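Local coordinates for GDSL-like Lipase/Acylhydrolase family protein (Neisseria meningitidis, PDB 4K7J) that probably removes O-acetyl groups from peptidoglycan, as an esterase of the SGNH (GDSL) hydrolase family with an alpha/beta fold, at residues A[28-31]-A[32-36]; A[65-68]-A[69-72]; A[76-80]-A[81-85]; A[222-225]-A[226-229]; A[259-262]-A[263-267]. All blocks are in the same frame, centred on the assembly; numbering follows the deposited sequence. Where two conformers were deposited one is given.

Contact 1: A[28-31]-A[32-36]; sequences LTDY and GNASA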
loop_
_atom_site.group_PDB
_atom_site.type_symbol
_atom_site.label_atom_id
_atom_site.label_comp_id
_atom_site.label_asym_id
_atom_site.label_seq_id
_atom_site.Cartn_x
_atom_site.Cartn_y
_atom_site.Cartn_z
ATOM N N LEU A 28 -9.800 -10.581 -12.886
ATOM C CA LEU A 28 -8.977 -11.234 -11.882
ATOM C C LEU A 28 -8.652 -12.678 -12.293
ATOM O O LEU A 28 -9.550 -13.487 -12.512
ATOM C CB LEU A 28 -9.687 -11.191 -10.522
ATOM C CG LEU A 28 -8.952 -11.749 -9.302
ATOM C CD1 LEU A 28 -7.629 -11.028 -9.104
ATOM C CD2 LEU A 28 -9.823 -11.629 -8.049
ATOM N N THR A 29 -7.369 -12.997 -12.401
ATOM C CA THR A 29 -6.957 -14.362 -12.703
ATOM C C THR A 29 -6.216 -14.927 -11.509
ATOM O O THR A 29 -5.244 -14.333 -11.037
ATOM C CB THR A 29 -6.031 -14.446 -13.941
ATOM O OG1 THR A 29 -6.683 -13.875 -15.081
ATOM C CG2 THR A 29 -5.670 -15.899 -14.237
ATOM N N ASP A 30 -6.679 -16.067 -11.003
ATOM C CA ASP A 30 -5.988 -16.709 -9.888
ATOM C C ASP A 30 -5.075 -17.835 -10.355
ATOM O O ASP A 30 -5.553 -18.872 -10.794
ATOM C CB ASP A 30 -6.991 -17.235 -8.864
ATOM C CG ASP A 30 -6.318 -17.848 -7.652
ATOM O OD1 ASP A 30 -5.099 -17.637 -7.464
ATOM O OD2 ASP A 30 -7.017 -18.544 -6.885
ATOM N N TYR A 31 -3.763 -17.628 -10.238
ATOM C CA TYR A 31 -2.772 -18.634 -10.620
ATOM C C TYR A 31 -2.366 -19.509 -9.448
ATOM O O TYR A 31 -1.449 -20.324 -9.557
ATOM C CB TYR A 31 -1.532 -17.975 -11.213
ATOM C CG TYR A 31 -1.824 -17.300 -12.521
ATOM C CD1 TYR A 31 -2.108 -18.050 -13.653
ATOM C CD2 TYR A 31 -1.859 -15.914 -12.618
ATOM C CE1 TYR A 31 -2.396 -17.435 -14.863
ATOM C CE2 TYR A 31 -2.151 -15.291 -13.821
ATOM C CZ TYR A 31 -2.408 -16.061 -14.943
ATOM O OH TYR A 31 -2.707 -15.453 -16.139
ATOM N N GLY A 32 -3.028 -19.298 -8.317
ATOM C CA GLY A 32 -2.864 -20.145 -7.156
ATOM C C GLY A 32 -4.175 -20.854 -6.869
ATOM O O GLY A 32 -4.916 -21.214 -7.786
ATOM N N ASN A 33 -4.472 -21.036 -5.592
ATOM C CA ASN A 33 -5.656 -21.772 -5.178
ATOM C C ASN A 33 -6.291 -21.019 -4.023
ATOM O O ASN A 33 -6.197 -21.438 -2.871
ATOM C CB ASN A 33 -5.250 -23.185 -4.744
ATOM C CG ASN A 33 -6.438 -24.135 -4.610
ATOM O OD1 ASN A 33 -7.591 -23.761 -4.861
ATOM N ND2 ASN A 33 -6.151 -25.381 -4.215
ATOM N N ALA A 34 -6.924 -19.895 -4.345
ATOM C CA ALA A 34 -7.405 -18.968 -3.332
ATOM C C ALA A 34 -8.419 -19.604 -2.387
ATOM O O ALA A 34 -8.393 -19.345 -1.185
ATOM C CB ALA A 34 -7.982 -17.711 -3.982
ATOM N N SER A 35 -9.303 -20.442 -2.924
ATOM C CA SER A 35 -10.346 -21.049 -2.099
ATOM C C SER A 35 -9.747 -21.976 -1.033
ATOM O O SER A 35 -10.301 -22.118 0.050
ATOM C CB SER A 35 -11.401 -21.767 -2.958
ATOM O OG SER A 35 -10.839 -22.805 -3.740
ATOM N N ALA A 36 -8.597 -22.573 -1.330
ATOM C CA ALA A 36 -7.954 -23.502 -0.400
ATOM C C ALA A 36 -6.936 -22.836 0.532
ATOM O O ALA A 36 -6.276 -23.519 1.322
ATOM C CB ALA A 36 -7.294 -24.634 -1.168
HETATM O O HOH W 1 -4.803 -21.682 -10.881
#
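Asp-30 uses both carboxylate oxygens to hold the backbone of the following turn. Its OD1 accepts from the N-H of Gly-32, two residues on, which makes an Asx turn. This turn ends strand 28-30, an outermost strand of the mixed sheet, and starts the loop toward helix 38-47. The bond from Gly-32 N to Asp-30 OD1 is 2.8 Å long. The donor stands above the carboxylate plane, 55° out of it. The second oxygen is met differently. Ala-34 N donates to Asp-30 OD2 over 2.9 Å and takes the syn lone pair, on the side of the other oxygen. The first torsion of Asp-30 (chi1 -177°) swings CG away from the amide nitrogen and carries the carboxylate to the N-H groups of Gly-32 and Ala-34. One bond per oxygen should fix the rotation of the group.

The backbone carbonyls are served by a water. Water 1 donates to Asp-30 O and also to Gly-32 O, the latter at 3.1 Å. It spans the turn as a second link beside the carboxylate. Further along, Ala-36 N makes a weak bond to Asn-33 O, and Ala-34 O accepts from Ser-37 OG.

Tyr-31 turns away from the turn. Its OH is hydrogen-bonded to Arg-313 of helix 305-318, and Thr-29 CG2 lies over one face of its ring. Ala-34 is buried and its methyl packs on Leu-371 of helix 354-373. The same methyl carbon, Ala-34 CB, sits 3.2 Å from Asp-30 OD2.

Contact 2: A[65-68]-A[69-72]; sequences AGDF and FTDS
Asp-67 and Thr-70 meet through their side chains at the start of helix 68-81. The joint follows the short helix 62-65, just beyond the GDS sequence that in this family carries the nucleophile. Asp-67 has positive phi (65°), which turns the chain from one helix into the next. Thr-70 OG1 donates to Asp-67 OD1 in a short bond of 2.5 Å. It takes the anti lone pair, away from OD2, and the two side chains cross at about a right angle. OD2 is held elsewhere: it forms a salt bridge with Arg-74 and accepts from Ala-100 N. The buried carboxylate is thus gripped on both oxygens.

Phe-68 and Phe-69 send their rings apart. Phe-68 makes a cation-pi contact with Arg-98 and packs on Ala-354 and Tyr-357. Phe-69 has CG opposite the backbone nitrogen (chi1 -176°). Its ring goes inward to Gln-58 and meets that of Trp-326.

The backbone of Asp-67 takes part too, since Asp-71 N donates to Asp-67 O at 2.9 Å. The same carbonyl oxygen, Asp-67 O, lies 3.0 Å from Asp-71 CB.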
loop_
_atom_site.group_PDB
_atom_site.type_symbol
_atom_site.label_atom_id
_atom_site.label_comp_id
_atom_site.label_asym_id
_atom_site.label_seq_id
_atom_site.Cartn_x
_atom_site.Cartn_y
_atom_site.Cartn_z
ATOM N N ALA A 65 -0.048 6.068 -4.029
ATOM C CA ALA A 65 0.336 7.161 -3.138
ATOM C C ALA A 65 -0.700 8.292 -3.022
ATOM O O ALA A 65 -0.687 9.049 -2.048
ATOM C CB ALA A 65 1.727 7.720 -3.530
ATOM N N GLY A 66 -1.593 8.400 -4.003
ATOM C CA GLY A 66 -2.631 9.421 -3.977
ATOM C C GLY A 66 -3.797 9.026 -3.088
ATOM O O GLY A 66 -4.617 9.861 -2.711
ATOM N N ASP A 67 -3.857 7.740 -2.756
ATOM C CA ASP A 67 -4.915 7.152 -1.927
ATOM C C ASP A 67 -6.314 7.192 -2.550
ATOM O O ASP A 67 -7.257 6.757 -1.920
ATOM C CB ASP A 67 -4.939 7.744 -0.497
ATOM C CG ASP A 67 -5.402 6.730 0.551
ATOM O OD1 ASP A 67 -5.276 5.505 0.297
ATOM O OD2 ASP A 67 -5.886 7.149 1.627
ATOM N N PHE A 68 -6.470 7.692 -3.777
ATOM C CA PHE A 68 -7.810 7.672 -4.392
ATOM C C PHE A 68 -8.270 6.256 -4.766
ATOM O O PHE A 68 -9.453 5.930 -4.676
ATOM C CB PHE A 68 -7.899 8.618 -5.596
ATOM C CG PHE A 68 -7.915 10.069 -5.216
ATOM C CD1 PHE A 68 -9.041 10.634 -4.633
ATOM C CD2 PHE A 68 -6.806 10.865 -5.423
ATOM C CE1 PHE A 68 -9.061 11.977 -4.275
ATOM C CE2 PHE A 68 -6.815 12.206 -5.058
ATOM C CZ PHE A 68 -7.943 12.762 -4.492
ATOM N N PHE A 69 -7.325 5.415 -5.162
ATOM C CA PHE A 69 -7.625 4.031 -5.530
ATOM C C PHE A 69 -7.821 3.219 -4.263
ATOM O O PHE A 69 -8.849 2.570 -4.073
ATOM C CB PHE A 69 -6.466 3.459 -6.365
ATOM C CG PHE A 69 -6.694 2.061 -6.884
ATOM C CD1 PHE A 69 -6.429 0.956 -6.091
ATOM C CD2 PHE A 69 -7.121 1.850 -8.185
ATOM C CE1 PHE A 69 -6.606 -0.331 -6.584
ATOM C CE2 PHE A 69 -7.307 0.565 -8.677
ATOM C CZ PHE A 69 -7.049 -0.518 -7.881
ATOM N N THR A 70 -6.835 3.264 -3.379
ATOM C CA THR A 70 -6.897 2.459 -2.154
ATOM C C THR A 70 -8.026 2.878 -1.192
ATOM O O THR A 70 -8.568 2.049 -0.471
ATOM C CB THR A 70 -5.541 2.459 -1.439
ATOM O OG1 THR A 70 -4.980 3.771 -1.512
ATOM C CG2 THR A 70 -4.582 1.494 -2.135
ATOM N N ASP A 71 -8.407 4.151 -1.192
ATOM C CA ASP A 71 -9.475 4.574 -0.295
ATOM C C ASP A 71 -10.830 4.102 -0.798
ATOM O O ASP A 71 -11.743 3.853 -0.008
ATOM C CB ASP A 71 -9.491 6.087 -0.096
ATOM C CG ASP A 71 -10.509 6.517 0.945
ATOM O OD1 ASP A 71 -10.443 6.014 2.094
ATOM O OD2 ASP A 71 -11.389 7.330 0.605
ATOM N N SER A 72 -10.962 3.964 -2.114
ATOM C CA SER A 72 -12.216 3.476 -2.681
ATOM C C SER A 72 -12.348 1.995 -2.347
ATOM O O SER A 72 -13.406 1.531 -1.922
ATOM C CB SER A 72 -12.268 3.721 -4.189
ATOM O OG SER A 72 -13.286 2.937 -4.789
#

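Contact 3: A[76-80]-A[81-85]; sequences RLQKT and WGDGG
The C-terminal end of helix 68-81 gives way at Gly-82 and is followed by an Asx turn at residues 83-85. Two backbone bonds finish the helix. Trp-81 N donates to Leu-77 O, and Gly-82 N donates to Gln-78 O at 2.7 Å. Gly-82 then leaves helical angles with positive phi (114°), where a CB would be jammed against the preceding carbonyl oxygen.

Trp-81 lies beside the last turn of the helix. Thr-80 CG2 sits over one face of the indole, 3.4 Å from the centroid of the five-membered ring, as a CH-pi contact. The methyl is nearly on the ring normal. Thr-80 turns CG2 to the far side of CB from its amide nitrogen, and this leaves OG1 for Glu-369 of helix 354-373. Leu-77 CD2 approaches the indole obliquely and reaches Trp-81 CZ3 at 3.7 Å.

Gln-78 extends along the loop. Its NE2 makes a weak bond to Gly-85 O at 2.9 Å. In the Asx turn, Gly-85 N donates to Asp-83 OD1 over 2.8 Å.

The chemistry divides by side. The Thr-80 methyl and Leu-77 hold the indole against its own helix, with Leu-43 and Ala-47 of helix 38-47 beyond. The amide N-H group of Gln-78 and the carboxylate of Asp-83 tie the glycine-rich exit to itself, and NE2 also reaches Ile-209 O on the edge strand 208-215.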
loop_
_atom_site.group_PDB
_atom_site.type_symbol
_atom_site.label_atom_id
_atom_site.label_comp_id
_atom_site.label_asym_id
_atom_site.label_seq_id
_atom_site.Cartn_x
_atom_site.Cartn_y
_atom_site.Cartn_z
ATOM N N ARG A 76 -15.308 0.417 0.159
ATOM C CA ARG A 76 -16.161 -0.635 -0.362
ATOM C C ARG A 76 -16.045 -1.914 0.464
ATOM O O ARG A 76 -17.049 -2.453 0.939
ATOM C CB ARG A 76 -15.810 -0.918 -1.817
ATOM C CG ARG A 76 -16.407 -2.200 -2.338
ATOM C CD ARG A 76 -17.850 -2.024 -2.773
ATOM N NE ARG A 76 -18.260 -3.129 -3.627
ATOM C CZ ARG A 76 -18.110 -3.147 -4.947
ATOM N NH1 ARG A 76 -17.553 -2.116 -5.585
ATOM N NH2 ARG A 76 -18.520 -4.201 -5.632
ATOM N N LEU A 77 -14.821 -2.398 0.644
ATOM C CA LEU A 77 -14.626 -3.662 1.362
ATOM C C LEU A 77 -14.914 -3.571 2.869
ATOM O O LEU A 77 -15.208 -4.588 3.506
ATOM C CB LEU A 77 -13.226 -4.229 1.120
ATOM C CG LEU A 77 -12.813 -4.434 -0.340
ATOM C CD1 LEU A 77 -11.436 -5.057 -0.383
ATOM C CD2 LEU A 77 -13.826 -5.283 -1.136
ATOM N N GLN A 78 -14.822 -2.366 3.435
ATOM C CA GLN A 78 -15.167 -2.157 4.846
ATOM C C GLN A 78 -16.680 -2.235 5.080
ATOM O O GLN A 78 -17.133 -2.735 6.109
ATOM C CB GLN A 78 -14.558 -0.850 5.400
ATOM C CG GLN A 78 -13.087 -1.029 5.830
ATOM C CD GLN A 78 -12.420 0.231 6.369
ATOM O OE1 GLN A 78 -12.866 1.337 6.126
ATOM N NE2 GLN A 78 -11.333 0.053 7.102
ATOM N N LYS A 79 -17.456 -1.753 4.114
ATOM C CA LYS A 79 -18.908 -1.895 4.161
ATOM C C LYS A 79 -19.310 -3.366 4.037
ATOM O O LYS A 79 -20.187 -3.852 4.742
ATOM C CB LYS A 79 -19.555 -1.068 3.042
ATOM C CG LYS A 79 -19.605 0.413 3.353
ATOM C CD LYS A 79 -20.521 0.662 4.563
ATOM C CE LYS A 79 -20.716 2.149 4.842
ATOM N NZ LYS A 79 -19.615 2.738 5.656
ATOM N N THR A 80 -18.628 -4.080 3.155
ATOM C CA THR A 80 -18.921 -5.475 2.901
ATOM C C THR A 80 -18.532 -6.388 4.067
ATOM O O THR A 80 -19.276 -7.303 4.418
ATOM C CB THR A 80 -18.200 -5.951 1.618
ATOM O OG1 THR A 80 -18.644 -5.169 0.497
ATOM C CG2 THR A 80 -18.477 -7.423 1.351
ATOM N N TRP A 81 -17.372 -6.141 4.667
ATOM C CA TRP A 81 -16.803 -7.100 5.606
ATOM C C TRP A 81 -16.470 -6.521 6.991
ATOM O O TRP A 81 -16.012 -7.242 7.882
ATOM C CB TRP A 81 -15.581 -7.772 4.979
ATOM C CG TRP A 81 -15.899 -8.689 3.817
ATOM C CD1 TRP A 81 -16.923 -9.589 3.740
ATOM C CD2 TRP A 81 -15.189 -8.786 2.573
ATOM N NE1 TRP A 81 -16.887 -10.247 2.536
ATOM C CE2 TRP A 81 -15.836 -9.770 1.798
ATOM C CE3 TRP A 81 -14.070 -8.135 2.041
ATOM C CZ2 TRP A 81 -15.402 -10.124 0.522
ATOM C CZ3 TRP A 81 -13.637 -8.486 0.771
ATOM C CH2 TRP A 81 -14.302 -9.474 0.025
ATOM N N GLY A 82 -16.705 -5.228 7.177
ATOM C CA GLY A 82 -16.474 -4.605 8.464
ATOM C C GLY A 82 -15.353 -3.585 8.468
ATOM O O GLY A 82 -14.310 -3.793 7.850
ATOM N N ASP A 83 -15.577 -2.479 9.175
ATOM C CA ASP A 83 -14.583 -1.415 9.320
ATOM C C ASP A 83 -13.566 -1.785 10.385
ATOM O O ASP A 83 -13.772 -1.505 11.561
ATOM C CB ASP A 83 -15.261 -0.096 9.718
ATOM C CG ASP A 83 -14.293 1.094 9.718
ATOM O OD1 ASP A 83 -13.050 0.906 9.735
ATOM O OD2 ASP A 83 -14.782 2.237 9.705
ATOM N N GLY A 84 -12.458 -2.387 9.970
ATOM C CA GLY A 84 -11.399 -2.742 10.899
ATOM C C GLY A 84 -10.494 -1.587 11.306
ATOM O O GLY A 84 -9.539 -1.789 12.048
ATOM N N GLY A 85 -10.785 -0.384 10.826
ATOM C CA GLY A 85 -9.978 0.779 11.155
ATOM C C GLY A 85 -9.144 1.319 9.999
ATOM O O GLY A 85 -9.158 0.788 8.874
#

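Contact 4: A[222-225]-A[226-229]; sequences TQWS and KWRA
Trp-224 and Trp-227 stack in an offset pair within a run of 3-10 turns between strand 208-215 and helix 231-236. The five-membered ring of Trp-224 lies over the six-membered ring of Trp-227, with centroids 4.1 Å apart. The planes are 22° from parallel. Between the rings the nearest approach is Trp-224 CD1 to Trp-227 CH2, 3.4 Å. Both indoles have CG anti to the carbonyl carbon, at chi1 -73° and -52°. The residues are three apart on the 3-10 spiral, so like first torsions let the two faces meet. Trp-224 CA also sits over the centre of the same six-membered ring, a CH-pi contact. The spiral is built by Lys-226 N donating to Gln-223 O and by Trp-227 N donating to Trp-224 O at 2.9 Å.

On another side, Gln-223 and Lys-226 run side by side, both extended beyond CG. Their ends do not bond directly. Water 2 donates to Gln-223 OE1 and accepts from Lys-226 NZ, each at 2.8 Å. Gln-223 OE1 also accepts from Gln-220 N, and Lys-226 NZ donates to Ser-113 O.

Each indole N-H has a partner: Trp-224 NE1 with Tyr-247 OH, Trp-227 NE1 with Ser-113 OG. Both N-H groups thus keep a hydrogen bond although the stack is buried against Ile-59 of the central sheet, and the lysine is held by neutral oxygens of the loop and water.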
loop_
_atom_site.group_PDB
_atom_site.type_symbol
_atom_site.label_atom_id
_atom_site.label_comp_id
_atom_site.label_asym_id
_atom_site.label_seq_id
_atom_site.Cartn_x
_atom_site.Cartn_y
_atom_site.Cartn_z
ATOM N N THR A 222 11.511 -2.885 -8.031
ATOM C CA THR A 222 12.910 -3.187 -7.741
ATOM C C THR A 222 13.525 -2.156 -6.808
ATOM O O THR A 222 14.548 -2.418 -6.178
ATOM C CB THR A 222 13.771 -3.282 -9.019
ATOM O OG1 THR A 222 13.724 -2.036 -9.741
ATOM C CG2 THR A 222 13.278 -4.420 -9.906
ATOM N N GLN A 223 12.899 -0.991 -6.707
ATOM C CA GLN A 223 13.432 0.067 -5.862
ATOM C C GLN A 223 13.145 -0.140 -4.375
ATOM O O GLN A 223 13.460 0.723 -3.570
ATOM C CB GLN A 223 12.958 1.445 -6.330
ATOM C CG GLN A 223 13.575 1.827 -7.680
ATOM C CD GLN A 223 12.938 3.042 -8.291
ATOM O OE1 GLN A 223 11.775 3.320 -8.051
ATOM N NE2 GLN A 223 13.706 3.782 -9.089
ATOM N N TRP A 224 12.564 -1.283 -4.013
ATOM C CA TRP A 224 12.600 -1.715 -2.619
ATOM C C TRP A 224 14.061 -1.807 -2.133
ATOM O O TRP A 224 14.335 -1.739 -0.925
ATOM C CB TRP A 224 11.907 -3.068 -2.440
ATOM C CG TRP A 224 10.394 -3.036 -2.541
ATOM C CD1 TRP A 224 9.619 -2.083 -3.145
ATOM C CD2 TRP A 224 9.490 -4.013 -2.012
ATOM N NE1 TRP A 224 8.289 -2.409 -3.021
ATOM C CE2 TRP A 224 8.187 -3.594 -2.337
ATOM C CE3 TRP A 224 9.662 -5.205 -1.293
ATOM C CZ2 TRP A 224 7.056 -4.324 -1.968
ATOM C CZ3 TRP A 224 8.540 -5.928 -0.931
ATOM C CH2 TRP A 224 7.250 -5.483 -1.265
ATOM N N SER A 225 14.994 -1.959 -3.073
ATOM C CA SER A 225 16.425 -2.020 -2.740
ATOM C C SER A 225 16.940 -0.729 -2.066
ATOM O O SER A 225 17.961 -0.744 -1.376
ATOM C CB SER A 225 17.266 -2.352 -3.983
ATOM O OG SER A 225 17.376 -1.220 -4.823
ATOM N N LYS A 226 16.212 0.372 -2.248
ATOM C CA LYS A 226 16.503 1.628 -1.555
ATOM C C LYS A 226 16.217 1.556 -0.060
ATOM O O LYS A 226 16.656 2.428 0.694
ATOM C CB LYS A 226 15.652 2.772 -2.126
ATOM C CG LYS A 226 15.983 3.224 -3.542
ATOM C CD LYS A 226 15.010 4.349 -3.920
ATOM C CE LYS A 226 15.289 4.956 -5.289
ATOM N NZ LYS A 226 14.255 6.011 -5.596
ATOM N N TRP A 227 15.448 0.551 0.360
ATOM C CA TRP A 227 15.016 0.458 1.755
ATOM C C TRP A 227 15.988 -0.442 2.533
ATOM O O TRP A 227 16.819 -1.115 1.929
ATOM C CB TRP A 227 13.572 -0.061 1.861
ATOM C CG TRP A 227 12.565 0.679 1.021
ATOM C CD1 TRP A 227 12.699 1.927 0.483
ATOM C CD2 TRP A 227 11.280 0.201 0.607
ATOM N NE1 TRP A 227 11.577 2.255 -0.229
ATOM C CE2 TRP A 227 10.688 1.214 -0.169
ATOM C CE3 TRP A 227 10.566 -0.990 0.823
ATOM C CZ2 TRP A 227 9.414 1.081 -0.731
ATOM C CZ3 TRP A 227 9.301 -1.126 0.257
ATOM C CH2 TRP A 227 8.747 -0.100 -0.522
ATOM N N ARG A 228 15.887 -0.452 3.861
ATOM C CA ARG A 228 16.885 -1.141 4.689
ATOM C C ARG A 228 16.952 -2.648 4.417
ATOM O O ARG A 228 15.986 -3.249 3.969
ATOM C CB ARG A 228 16.672 -0.852 6.190
ATOM C CG ARG A 228 15.482 -1.548 6.812
ATOM C CD ARG A 228 15.059 -0.866 8.117
ATOM N NE ARG A 228 14.118 -1.685 8.886
ATOM C CZ ARG A 228 14.491 -2.550 9.822
ATOM N NH1 ARG A 228 15.777 -2.701 10.101
ATOM N NH2 ARG A 228 13.585 -3.266 10.474
ATOM N N ALA A 229 18.105 -3.252 4.684
ATOM C CA ALA A 229 18.310 -4.670 4.363
ATOM C C ALA A 229 17.281 -5.580 5.046
ATOM O O ALA A 229 16.867 -6.585 4.478
ATOM C CB ALA A 229 19.737 -5.100 4.728
HETATM O O HOH W 2 11.635 5.253 -5.984
#

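Contact 5: A[259-262]-A[263-267]; sequences IADT and EQKWL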
loop_
_atom_site.group_PDB
_atom_site.type_symbol
_atom_site.label_atom_id
_atom_site.label_comp_id
_atom_site.label_asym_id
_atom_site.label_seq_id
_atom_site.Cartn_x
_atom_site.Cartn_y
_atom_site.Cartn_z
ATOM N N ILE A 259 13.982 -6.655 -19.300
ATOM C CA ILE A 259 12.817 -7.423 -18.859
ATOM C C ILE A 259 13.240 -8.719 -18.173
ATOM O O ILE A 259 12.706 -9.081 -17.132
ATOM C CB ILE A 259 11.838 -7.721 -20.025
ATOM C CG1 ILE A 259 11.226 -6.425 -20.567
ATOM C CG2 ILE A 259 10.732 -8.662 -19.581
ATOM C CD1 ILE A 259 10.360 -5.669 -19.549
ATOM N N ALA A 260 14.219 -9.411 -18.744
ATOM C CA ALA A 260 14.679 -10.665 -18.163
ATOM C C ALA A 260 15.236 -10.450 -16.754
ATOM O O ALA A 260 14.928 -11.207 -15.836
ATOM C CB ALA A 260 15.730 -11.329 -19.064
ATOM N N ASP A 261 16.045 -9.413 -16.578
ATOM C CA ASP A 261 16.570 -9.131 -15.246
ATOM C C ASP A 261 15.450 -8.700 -14.298
ATOM O O ASP A 261 15.365 -9.179 -13.164
ATOM C CB ASP A 261 17.655 -8.056 -15.268
ATOM C CG ASP A 261 18.351 -7.924 -13.918
ATOM O OD1 ASP A 261 18.849 -8.953 -13.422
ATOM O OD2 ASP A 261 18.369 -6.816 -13.339
ATOM N N THR A 262 14.590 -7.805 -14.780
ATOM C CA THR A 262 13.488 -7.287 -13.977
ATOM C C THR A 262 12.585 -8.428 -13.521
ATOM O O THR A 262 12.230 -8.516 -12.341
ATOM C CB THR A 262 12.661 -6.249 -14.752
ATOM O OG1 THR A 262 13.525 -5.206 -15.223
ATOM C CG2 THR A 262 11.571 -5.650 -13.850
ATOM N N GLU A 263 12.247 -9.313 -14.455
ATOM C CA GLU A 263 11.424 -10.491 -14.154
ATOM C C GLU A 263 12.001 -11.340 -13.018
ATOM O O GLU A 263 11.268 -11.791 -12.137
ATOM C CB GLU A 263 11.245 -11.347 -15.417
ATOM C CG GLU A 263 10.361 -12.584 -15.247
ATOM C CD GLU A 263 9.829 -13.114 -16.586
ATOM O OE1 GLU A 263 10.015 -12.436 -17.621
ATOM O OE2 GLU A 263 9.224 -14.204 -16.605
ATOM N N GLN A 264 13.312 -11.565 -13.040
ATOM C CA GLN A 264 13.947 -12.355 -11.987
ATOM C C GLN A 264 13.858 -11.645 -10.637
ATOM O O GLN A 264 13.649 -12.282 -9.601
ATOM C CB GLN A 264 15.414 -12.657 -12.317
ATOM C CG GLN A 264 16.002 -13.772 -11.455
ATOM C CD GLN A 264 17.460 -14.068 -11.776
ATOM O OE1 GLN A 264 18.229 -13.167 -12.122
ATOM N NE2 GLN A 264 17.846 -15.339 -11.663
ATOM N N LYS A 265 14.013 -10.323 -10.650
ATOM C CA LYS A 265 13.905 -9.549 -9.413
ATOM C C LYS A 265 12.493 -9.593 -8.872
ATOM O O LYS A 265 12.285 -9.741 -7.668
ATOM C CB LYS A 265 14.378 -8.113 -9.620
ATOM C CG LYS A 265 15.887 -8.027 -9.703
ATOM C CD LYS A 265 16.387 -6.616 -9.902
ATOM C CE LYS A 265 17.915 -6.599 -9.964
ATOM N NZ LYS A 265 18.447 -5.203 -9.986
ATOM N N TRP A 266 11.518 -9.498 -9.768
ATOM C CA TRP A 266 10.118 -9.581 -9.364
ATOM C C TRP A 266 9.814 -10.941 -8.738
ATOM O O TRP A 266 9.215 -11.019 -7.665
ATOM C CB TRP A 266 9.194 -9.314 -10.560
ATOM C CG TRP A 266 8.914 -7.859 -10.788
ATOM C CD1 TRP A 266 9.820 -6.875 -11.090
ATOM C CD2 TRP A 266 7.632 -7.223 -10.743
ATOM N NE1 TRP A 266 9.171 -5.665 -11.222
ATOM C CE2 TRP A 266 7.832 -5.854 -11.008
ATOM C CE3 TRP A 266 6.334 -7.678 -10.478
ATOM C CZ2 TRP A 266 6.776 -4.936 -11.034
ATOM C CZ3 TRP A 266 5.290 -6.763 -10.509
ATOM C CH2 TRP A 266 5.520 -5.412 -10.782
ATOM N N LEU A 267 10.231 -12.015 -9.400
ATOM C CA LEU A 267 10.047 -13.357 -8.839
ATOM C C LEU A 267 10.713 -13.492 -7.472
ATOM O O LEU A 267 10.135 -14.050 -6.556
ATOM C CB LEU A 267 10.604 -14.415 -9.795
ATOM C CG LEU A 267 9.755 -14.552 -11.060
ATOM C CD1 LEU A 267 10.544 -15.163 -12.217
ATOM C CD2 LEU A 267 8.506 -15.370 -10.745
HETATM O O HOH W 3 16.679 -4.192 -11.903
HETATM O O HOH W 4 19.470 -11.198 -14.312
#
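Thr-262 CG2 packs against CD1 of Trp-266, at 3.5 Å. The two side chains lie alongside each other and point the same way. Thr-262 O sits at the edge of the indole, near its plane, and also accepts from Trp-266 N at 2.8 Å. On a neighbouring side of the helix, Asp-261 and Lys-265 form a long salt bridge, with 3.7 Å between OD2 and NZ. Lys-265 CE is nearer to Asp-261 OD2, at 3.4 Å. Water 3 helps close the gap: it accepts from Lys-265 NZ and donates weakly to Asp-261 OD2. Water 4 donates to Asp-261 OD1 and to Gln-264 OE1.

These pairs stand i to i+3 or i+4 on the first turns of helix 259-276, which precedes strand 281-286 of the mixed sheet in the alpha/beta fold. Its regular backbone bonds include Glu-263 N to Ile-259 O at 2.7 Å.

Residues outside set the side chains in place. Thr-262 keeps OG1 beside its backbone N (chi1 -55°), where it bonds to Asp-258 O, and this leaves CG2 for the indole. Asp-258 OD1 accepts from Asp-261 N. Glu-263 reaches across to helix 305-318, where its OE1 forms a salt bridge with Arg-314 and its side chain touches Met-311.

Overall arrangement
From the N terminus, contact 1 closes the turn between the edge strand 28-30 and helix 38-47. Contacts 2 and 3 follow at the start and end of helix 68-81, their centres 15 Å apart. Contact 4 shapes the loop after strand 208-215, and contact 5 opens helix 259-276. Each is local, so the five run in series; none nests or crosses. Contacts 4 and 5 touch, where Thr-222 CG2 packs on Lys-265 CD at 3.8 Å. Contacts 3 and 5 lie on opposite sides of the chain's centre, with centres about 35 Å apart. Helix 354-373 is a common neighbour of contacts 1, 2 and 3; helix 305-318 is one of contacts 1 and 5.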